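Local coordinates for protein cell division GTPase FtsZ, diverged (Clostridium botulinum C, PDB 3V3T) that belongs to the tubulin/FtsZ family of cytoskeletal GTPases as a divergent FtsZ-like member with a TubZ-like C-terminal domain, at residues Thr73-Ile78 against Thr107-Gly112; Leu113-Gln116 against His122-Phe125. The protein carries 1 engineered substitution. All coordinates share one frame; numbering follows the deposited sequence.

Contact 1: Thr73-Ile78 against Thr107-Gly112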
# COMPACT_ATOMS: atom_id res chain seq x y z
N THR A 73 4.30 -25.16 4.02
CA THR A 73 3.24 -26.15 4.16
C THR A 73 1.90 -25.51 4.56
O THR A 73 0.85 -26.15 4.45
CB THR A 73 3.61 -27.25 5.18
OG1 THR A 73 4.05 -26.66 6.40
CG2 THR A 73 4.72 -28.12 4.63
N TYR A 74 1.94 -24.26 4.99
CA TYR A 74 0.75 -23.59 5.52
C TYR A 74 0.15 -22.49 4.62
O TYR A 74 -0.84 -21.86 4.99
CB TYR A 74 1.05 -23.00 6.91
CG TYR A 74 1.33 -24.03 7.98
CD1 TYR A 74 0.31 -24.54 8.78
CD2 TYR A 74 2.62 -24.51 8.20
CE1 TYR A 74 0.55 -25.48 9.75
CE2 TYR A 74 2.87 -25.46 9.17
CZ TYR A 74 1.84 -25.94 9.95
OH TYR A 74 2.08 -26.88 10.92
N TYR A 75 0.73 -22.27 3.44
CA TYR A 75 0.22 -21.21 2.56
C TYR A 75 -1.27 -21.36 2.30
O TYR A 75 -2.00 -20.37 2.28
CB TYR A 75 0.97 -21.19 1.22
CG TYR A 75 2.40 -20.70 1.31
CD1 TYR A 75 2.84 -19.99 2.42
CD2 TYR A 75 3.30 -20.96 0.29
CE1 TYR A 75 4.15 -19.55 2.50
CE2 TYR A 75 4.61 -20.52 0.36
CZ TYR A 75 5.03 -19.81 1.47
OH TYR A 75 6.33 -19.38 1.54
N LYS A 76 -1.72 -22.59 2.13
CA LYS A 76 -3.11 -22.87 1.81
C LYS A 76 -4.03 -22.76 3.02
O LYS A 76 -5.19 -22.35 2.89
CB LYS A 76 -3.25 -24.24 1.14
CG LYS A 76 -2.55 -24.33 -0.21
CD LYS A 76 -2.92 -25.61 -0.96
CE LYS A 76 -4.33 -25.55 -1.52
NZ LYS A 76 -4.71 -26.81 -2.21
N GLN A 77 -3.54 -23.13 4.20
CA GLN A 77 -4.30 -22.87 5.42
C GLN A 77 -4.45 -21.37 5.60
O GLN A 77 -5.53 -20.87 5.93
CB GLN A 77 -3.61 -23.48 6.64
CG GLN A 77 -3.69 -24.99 6.72
CD GLN A 77 -3.73 -25.49 8.16
OE1 GLN A 77 -3.91 -24.70 9.09
NE2 GLN A 77 -3.56 -26.80 8.35
N ILE A 78 -3.37 -20.63 5.39
CA ILE A 78 -3.41 -19.19 5.56
C ILE A 78 -4.47 -18.57 4.66
O ILE A 78 -5.32 -17.80 5.12
CB ILE A 78 -2.04 -18.55 5.25
CG1 ILE A 78 -0.98 -19.06 6.24
CG2 ILE A 78 -2.16 -17.02 5.27
CD1 ILE A 78 0.34 -18.31 6.15
N THR A 107 5.10 -13.10 1.88
CA THR A 107 4.04 -12.35 1.21
C THR A 107 3.93 -12.66 -0.30
O THR A 107 2.83 -12.80 -0.82
CB THR A 107 4.20 -10.83 1.36
OG1 THR A 107 4.40 -10.50 2.73
CG2 THR A 107 2.96 -10.10 0.84
N PRO A 108 5.06 -12.70 -1.01
CA PRO A 108 4.94 -12.93 -2.46
C PRO A 108 4.29 -14.29 -2.80
O PRO A 108 3.37 -14.33 -3.60
CB PRO A 108 6.40 -12.88 -2.94
CG PRO A 108 7.08 -11.98 -1.96
CD PRO A 108 6.43 -12.33 -0.63
N PRO A 109 4.76 -15.38 -2.19
CA PRO A 109 4.10 -16.64 -2.55
C PRO A 109 2.62 -16.64 -2.21
O PRO A 109 1.80 -17.04 -3.04
CB PRO A 109 4.84 -17.70 -1.72
CG PRO A 109 6.13 -17.06 -1.32
CD PRO A 109 5.88 -15.58 -1.25
N ILE A 110 2.27 -16.21 -1.00
CA ILE A 110 0.86 -16.24 -0.60
C ILE A 110 -0.01 -15.38 -1.51
O ILE A 110 -1.09 -15.79 -1.92
CB ILE A 110 0.65 -15.83 0.87
CG1 ILE A 110 1.36 -16.82 1.78
CG2 ILE A 110 -0.81 -15.88 1.22
CD1 ILE A 110 0.94 -16.71 3.21
N LEU A 111 0.49 -14.20 -1.86
CA LEU A 111 -0.21 -13.34 -2.80
C LEU A 111 -0.30 -13.99 -4.20
O LEU A 111 -1.37 -14.06 -4.79
CB LEU A 111 0.48 -11.98 -2.86
CG LEU A 111 0.23 -10.93 -3.93
CD1 LEU A 111 -1.24 -10.73 -4.17
CD2 LEU A 111 0.86 -9.64 -3.42
N GLY A 112 0.81 -14.51 -4.70
CA GLY A 112 0.78 -15.19 -5.99
C GLY A 112 -0.17 -16.38 -6.00
O GLY A 112 -0.90 -16.61 -6.96
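The ring of Y75 lies against the ridge formed by P109 and I110, P109 meeting the CE2 side and I110 the CD1 side. Its CE2 rests 3.5 Å from CB of P109, while CD1 sits 3.6 Å from CG1 of I110. Neither partner meets the ring squarely over a face or at an edge; both come in obliquely, and the hydroxyl end lies beside the pyrrolidine, with OH 3.7 Å from CG of P109. The ring reaches them because chi1 of -70° sets CG opposite the carbonyl carbon, on a CB that already points at the facing helix. One turn on, I78 takes the other end of I110. The terminal CD1 of I110 pushes into the notch between the two branches of I78, 3.4 Å from its CD1 and 3.7 Å from its CG2, and the two side chains cross at about a right angle. In the Rossmann-like GTPase domain of the tubulin/FtsZ family this joins helix 75-85 to helix 101-117, neighbours on one side of the parallel part of the mixed sheet. The backbones come nearest at Y75 and I110, whose CA atoms are 5.9 Å apart, and no hydrogen bond crosses between the segments; the contact between them is apolar. P109 and P108 lack the N-H that would bond to the preceding turn, and helix 101-117 is kinked there. I106 and L113, on the same helix, also touch Y75, while F94 of strand 91-97 packs beneath I110 and I54 lies against I78.

Contact 2: Leu113-Gln116 against His122-Phe125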
# COMPACT_ATOMS: atom_id res chain seq x y z
N LEU A 113 -0.16 -17.15 -4.92
CA LEU A 113 -1.00 -18.32 -4.81
C LEU A 113 -2.48 -17.98 -4.67
O LEU A 113 -3.34 -18.64 -5.28
CB LEU A 113 -0.54 -19.20 -3.64
CG LEU A 113 -1.37 -20.45 -3.37
CD1 LEU A 113 -1.46 -21.30 -4.62
CD2 LEU A 113 -0.74 -21.24 -2.24
N ALA A 114 -2.79 -16.94 -3.89
CA ALA A 114 -4.17 -16.49 -3.71
C ALA A 114 -4.75 -15.95 -5.01
O ALA A 114 -5.90 -16.22 -5.35
CB ALA A 114 -4.27 -15.43 -2.60
N LYS A 115 -3.96 -15.16 -5.73
CA LYS A 115 -4.39 -14.62 -7.02
C LYS A 115 -4.81 -15.77 -7.95
O LYS A 115 -5.83 -15.67 -8.64
CB LYS A 115 -3.28 -13.80 -7.66
CG LYS A 115 -3.74 -12.79 -8.71
CD LYS A 115 -2.56 -12.18 -9.49
CE LYS A 115 -1.96 -13.18 -10.49
NZ LYS A 115 -1.01 -12.60 -11.50
N GLN A 116 -4.03 -16.85 -8.00
CA GLN A 116 -4.37 -17.96 -8.88
C GLN A 116 -5.63 -18.67 -8.41
O GLN A 116 -6.45 -19.10 -9.22
CB GLN A 116 -3.22 -18.97 -9.03
CG GLN A 116 -1.98 -18.44 -9.76
CD GLN A 116 -2.30 -17.73 -11.08
OE1 GLN A 116 -1.75 -16.66 -11.36
NE2 GLN A 116 -3.17 -18.33 -11.88
N HIS A 122 -10.03 -9.06 -6.25
CA HIS A 122 -8.96 -8.12 -6.53
C HIS A 122 -7.92 -8.15 -5.42
O HIS A 122 -8.25 -8.21 -4.24
CB HIS A 122 -9.46 -6.69 -6.70
CG HIS A 122 -8.35 -5.72 -6.93
ND1 HIS A 122 -7.74 -5.57 -8.16
CD2 HIS A 122 -7.68 -4.90 -6.08
CE1 HIS A 122 -6.77 -4.68 -8.06
NE2 HIS A 122 -6.71 -4.26 -6.82
N PHE A 123 -6.65 -8.15 -5.82
CA PHE A 123 -5.55 -8.20 -4.86
C PHE A 123 -4.67 -6.98 -4.92
O PHE A 123 -4.39 -6.45 -6.00
CB PHE A 123 -4.70 -9.47 -5.03
CG PHE A 123 -5.44 -10.72 -4.68
CD1 PHE A 123 -5.47 -11.18 -3.38
CD2 PHE A 123 -6.14 -11.42 -5.64
CE1 PHE A 123 -6.16 -12.33 -3.05
CE2 PHE A 123 -6.83 -12.56 -5.32
CZ PHE A 123 -6.84 -13.01 -4.02
N GLY A 124 -4.23 -6.54 -3.75
CA GLY A 124 -3.32 -5.43 -3.66
C GLY A 124 -2.20 -5.72 -2.69
O GLY A 124 -2.23 -6.69 -1.93
N PHE A 125 -1.21 -4.85 -2.72
CA PHE A 125 -0.01 -5.02 -1.93
C PHE A 125 0.45 -3.66 -1.44
O PHE A 125 0.65 -2.74 -2.24
CB PHE A 125 1.10 -5.63 -2.78
CG PHE A 125 2.44 -5.70 -2.07
CD1 PHE A 125 2.59 -6.46 -0.92
CD2 PHE A 125 3.54 -5.02 -2.57
CE1 PHE A 125 3.80 -6.53 -0.27
CE2 PHE A 125 4.76 -5.08 -1.94
CZ PHE A 125 4.90 -5.84 -0.78
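The last full turn of helix 101-117 passes over the start of strand 122-129, the backbones coming closest at K115 and F123, where the CA atoms are 6.9 Å apart. Of residues 122-125, F123 makes the contact with 113-116, its ring reaching up to the helix backbone as well as to the side chains. The CE2 corner lies 3.6 Å from CA of K115, and CZ is equally near the carbonyl O of A114, which approaches the ring obliquely. Over one face stands the backbone N of K115, 3.8 Å above the plane and displaced toward the rim. The methyl of A114 closes on the neighbouring corner, with CB 3.7 Å from CE1 of F123. K115 adds the foot of its side chain: chi1 of -158° turns CG away from its own backbone N, and CG comes within 4.1 Å of CD2 of F123. Beyond this the aliphatic chain bends and carries the ammonium group away from the ring, to a salt bridge with D158 and a hydrogen bond to the carbonyl of S152. An apolar stem and a charged end thus serve different neighbours. The contact closes a beta-alpha-beta crossover of strand 91-97, helix 101-117 and strand 122-129; V92 and F94 of the first strand and L111 of the helix also pack on F123, while I79 of helix 75-85 touches A114.

Overall arrangement
Contacts 1 and 2 follow one another along the chain, the first complete before the second begins, and their centres are about 10 Å apart on the same side of the chain's centre. Both use helix 101-117, in consecutive pieces: contact 1 ties it to helix 75-85, contact 2 to strand 122-129 in the sheet. The two also touch directly, L111 CD1 lying 3.8 Å from F123 CB and Y75 CB 3.9 Å from L113 CD2. Helix 101-117 thus packs side by side with helix 75-85 within the helical layer and, through its other contact, on the parallel part of the mixed sheet of the GTPase domain.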